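Local structure of molybdopterin biosynthesis Mog protein (Mycobacterium tuberculosis, 2G4R) at residues R7-S12 and D64-S69. The protein probably acts in molybdenum cofactor biosynthesis, preparing molybdopterin for insertion of the metal. Sequence-based numbering, arbitrary orientation.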
ATOM      1  N   ARG A   7      10.107  -0.218  15.122  1.00 33.05           N
ATOM      2  CA  ARG A   7       9.308  -0.075  13.940  1.00 33.74           C
ATOM      3  C   ARG A   7       8.041   0.747  14.161  1.00 31.26           C
ATOM      4  O   ARG A   7       7.478   0.771  15.244  1.00 29.36           O
ATOM      5  CB  ARG A   7       8.924  -1.427  13.431  1.00 33.08           C
ATOM      6  CG  ARG A   7      10.127  -2.176  12.922  1.00 35.55           C
ATOM      7  CD  ARG A   7       9.766  -3.375  12.155  1.00 39.86           C
ATOM      8  NE  ARG A   7      10.942  -4.093  11.636  1.00 43.87           N
ATOM      9  CZ  ARG A   7      10.861  -5.270  11.014  1.00 47.50           C
ATOM     10  NH1 ARG A   7       9.671  -5.840  10.772  1.00 44.38           N
ATOM     11  NH2 ARG A   7      11.976  -5.884  10.618  1.00 49.55           N
ATOM     12  N   ILE A   8       7.543   1.280  13.045  1.00 31.22           N
ATOM     13  CA  ILE A   8       6.360   2.087  12.947  1.00 30.01           C
ATOM     14  C   ILE A   8       5.414   1.443  11.955  1.00 29.25           C
ATOM     15  O   ILE A   8       5.764   1.156  10.810  1.00 26.97           O
ATOM     16  CB  ILE A   8       6.688   3.501  12.410  1.00 30.79           C
ATOM     17  CG1 ILE A   8       7.692   4.206  13.311  1.00 28.47           C
ATOM     18  CG2 ILE A   8       5.429   4.371  12.345  1.00 30.71           C
ATOM     19  CD1 ILE A   8       8.242   5.490  12.654  1.00 31.23           C
ATOM     20  N   VAL A   9       4.198   1.228  12.404  1.00 27.17           N
ATOM     21  CA  VAL A   9       3.194   0.632  11.573  1.00 28.26           C
ATOM     22  C   VAL A   9       2.020   1.585  11.581  1.00 27.98           C
ATOM     23  O   VAL A   9       1.351   1.794  12.599  1.00 28.72           O
ATOM     24  CB  VAL A   9       2.820  -0.738  12.131  1.00 28.32           C
ATOM     25  CG1 VAL A   9       1.682  -1.342  11.339  1.00 30.77           C
ATOM     26  CG2 VAL A   9       4.086  -1.648  12.213  1.00 28.27           C
ATOM     27  N   VAL A  10       1.777   2.175  10.431  1.00 29.91           N
ATOM     28  CA  VAL A  10       0.628   3.044  10.220  1.00 29.93           C
ATOM     29  C   VAL A  10      -0.439   2.207   9.532  1.00 30.40           C
ATOM     30  O   VAL A  10      -0.189   1.611   8.468  1.00 30.77           O
ATOM     31  CB  VAL A  10       1.020   4.245   9.347  1.00 30.52           C
ATOM     32  CG1 VAL A  10      -0.180   5.167   9.142  1.00 30.53           C
ATOM     33  CG2 VAL A  10       2.192   4.994   9.954  1.00 32.60           C
ATOM     34  N   VAL A  11      -1.626   2.166  10.133  1.00 30.68           N
ATOM     35  CA  VAL A  11      -2.756   1.359   9.632  1.00 30.70           C
ATOM     36  C   VAL A  11      -3.776   2.228   8.904  1.00 29.80           C
ATOM     37  O   VAL A  11      -4.512   2.999   9.511  1.00 30.50           O
ATOM     38  CB  VAL A  11      -3.457   0.573  10.781  1.00 29.78           C
ATOM     39  CG1 VAL A  11      -4.486  -0.489  10.218  1.00 28.55           C
ATOM     40  CG2 VAL A  11      -2.399  -0.091  11.723  1.00 28.56           C
ATOM     41  N   SER A  12      -3.819   2.102   7.590  1.00 30.47           N
ATOM     42  CA  SER A  12      -4.785   2.807   6.787  1.00 32.65           C
ATOM     43  C   SER A  12      -4.818   2.118   5.429  1.00 33.11           C
ATOM     44  O   SER A  12      -3.806   2.054   4.706  1.00 32.50           O
ATOM     45  CB  SER A  12      -4.377   4.270   6.612  1.00 33.76           C
ATOM     46  OG  SER A  12      -5.148   4.911   5.588  1.00 35.70           O
ATOM     47  N   ASP A  64      12.975  -3.503  19.912  1.00 34.02           N
ATOM     48  CA  ASP A  64      12.667  -3.037  21.290  1.00 33.72           C
ATOM     49  C   ASP A  64      11.247  -2.432  21.391  1.00 31.95           C
ATOM     50  O   ASP A  64      10.567  -2.563  22.446  1.00 30.25           O
ATOM     51  CB  ASP A  64      13.682  -1.972  21.740  1.00 33.94           C
ATOM     52  CG  ASP A  64      15.135  -2.466  21.716  1.00 38.16           C
ATOM     53  OD1 ASP A  64      15.412  -3.580  22.185  1.00 38.33           O
ATOM     54  OD2 ASP A  64      15.990  -1.741  21.180  1.00 41.43           O
ATOM     55  N   VAL A  65      10.810  -1.745  20.323  1.00 29.61           N
ATOM     56  CA  VAL A  65       9.562  -1.007  20.386  1.00 31.45           C
ATOM     57  C   VAL A  65       8.816  -0.964  19.070  1.00 30.35           C
ATOM     58  O   VAL A  65       9.393  -0.708  17.983  1.00 32.30           O
ATOM     59  CB  VAL A  65       9.744   0.495  20.865  1.00 31.44           C
ATOM     60  CG1 VAL A  65       8.390   1.103  21.155  1.00 34.69           C
ATOM     61  CG2 VAL A  65      10.638   0.621  22.086  1.00 36.71           C
ATOM     62  N   ILE A  66       7.534  -1.204  19.136  1.00 28.72           N
ATOM     63  CA  ILE A  66       6.675  -0.978  17.966  1.00 29.44           C
ATOM     64  C   ILE A  66       5.616   0.063  18.289  1.00 29.31           C
ATOM     65  O   ILE A  66       4.851  -0.083  19.267  1.00 27.88           O
ATOM     66  CB  ILE A  66       5.976  -2.284  17.446  1.00 27.30           C
ATOM     67  CG1 ILE A  66       6.968  -3.396  17.166  1.00 30.19           C
ATOM     68  CG2 ILE A  66       5.081  -1.973  16.250  1.00 30.19           C
ATOM     69  CD1 ILE A  66       6.344  -4.770  17.215  1.00 30.64           C
ATOM     70  N   ILE A  67       5.554   1.083  17.438  1.00 28.18           N
ATOM     71  CA  ILE A  67       4.581   2.143  17.553  1.00 28.89           C
ATOM     72  C   ILE A  67       3.611   2.046  16.394  1.00 28.99           C
ATOM     73  O   ILE A  67       4.005   2.082  15.235  1.00 30.78           O
ATOM     74  CB  ILE A  67       5.239   3.516  17.720  1.00 27.82           C
ATOM     75  CG1 ILE A  67       6.051   3.525  19.035  1.00 27.15           C
ATOM     76  CG2 ILE A  67       4.146   4.601  17.831  1.00 27.44           C
ATOM     77  CD1 ILE A  67       6.868   4.808  19.311  1.00 31.01           C
ATOM     78  N   THR A  68       2.335   1.866  16.721  1.00 28.76           N
ATOM     79  CA  THR A  68       1.284   1.845  15.712  1.00 28.82           C
ATOM     80  C   THR A  68       0.424   3.103  15.775  1.00 28.45           C
ATOM     81  O   THR A  68       0.196   3.698  16.864  1.00 27.55           O
ATOM     82  CB  THR A  68       0.321   0.591  15.791  1.00 28.68           C
ATOM     83  OG1 THR A  68      -0.613   0.751  16.856  1.00 30.09           O
ATOM     84  CG2 THR A  68       1.076  -0.724  15.912  1.00 29.05           C
ATOM     85  N   SER A  69      -0.095   3.482  14.609  1.00 27.45           N
ATOM     86  CA  SER A  69      -1.033   4.553  14.483  1.00 28.23           C
ATOM     87  C   SER A  69      -2.228   4.198  13.572  1.00 28.84           C
ATOM     88  O   SER A  69      -2.042   3.730  12.430  1.00 26.87           O
ATOM     89  CB  SER A  69      -0.337   5.835  14.000  1.00 29.67           C
ATOM     90  OG  SER A  69      -1.282   6.894  13.763  1.00 32.53           O
TER
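Val9 and Thr68 are paired neighbours on two central parallel strands, 7-11 and 65-69, in the open alpha/beta sheet of this molybdopterin-binding domain. The chain between them, mostly helical but including strand 43-45, crosses over to bring both strands in the same direction, and the strand axes are inclined by 16°. Five backbone hydrogen bonds join them: Arg7 N gives to Val65 O, Ile67 N to Arg7 O, Val9 N to Ile67 O, Ser69 N to Val9 O, and Val11 N to Ser69 O. They use alternate residues of each strand; Ile8 and Val10 bond instead to strand 43-45. The bond from Val11 N to Ser69 O is nearly straight, 178° at the hydrogen and 2.8 Å long.

Beta-branched residues suit such extended backbone. Thr68 shows how its two branches divide the work. CB lies 3.6 Å from Val9 O, and the methyl CG2, anti to the carbonyl carbon, reaches within 4.2 Å of Val9 CB. With chi1 at 77°, OG1 sits between the backbone N and the carbonyl carbon and hydrogen-bonds Asn127 OD1 on strand 123-128, a polar partner for a buried hydroxyl. On the same face Val9 and Ile66 lie side by side, and Leu55 and Ala58 of helix 49-60 pack on Ile66. Ile8 and Ile67 occupy the other face, where both meet Ile28 of helix 24-34: isoleucines suit packing against a helix. Ser69, also on this face, has its buried OG satisfied by Pro129 O. Between the methyls Val9 CG2 and Ile66 CG2 the separation is 4.2 Å.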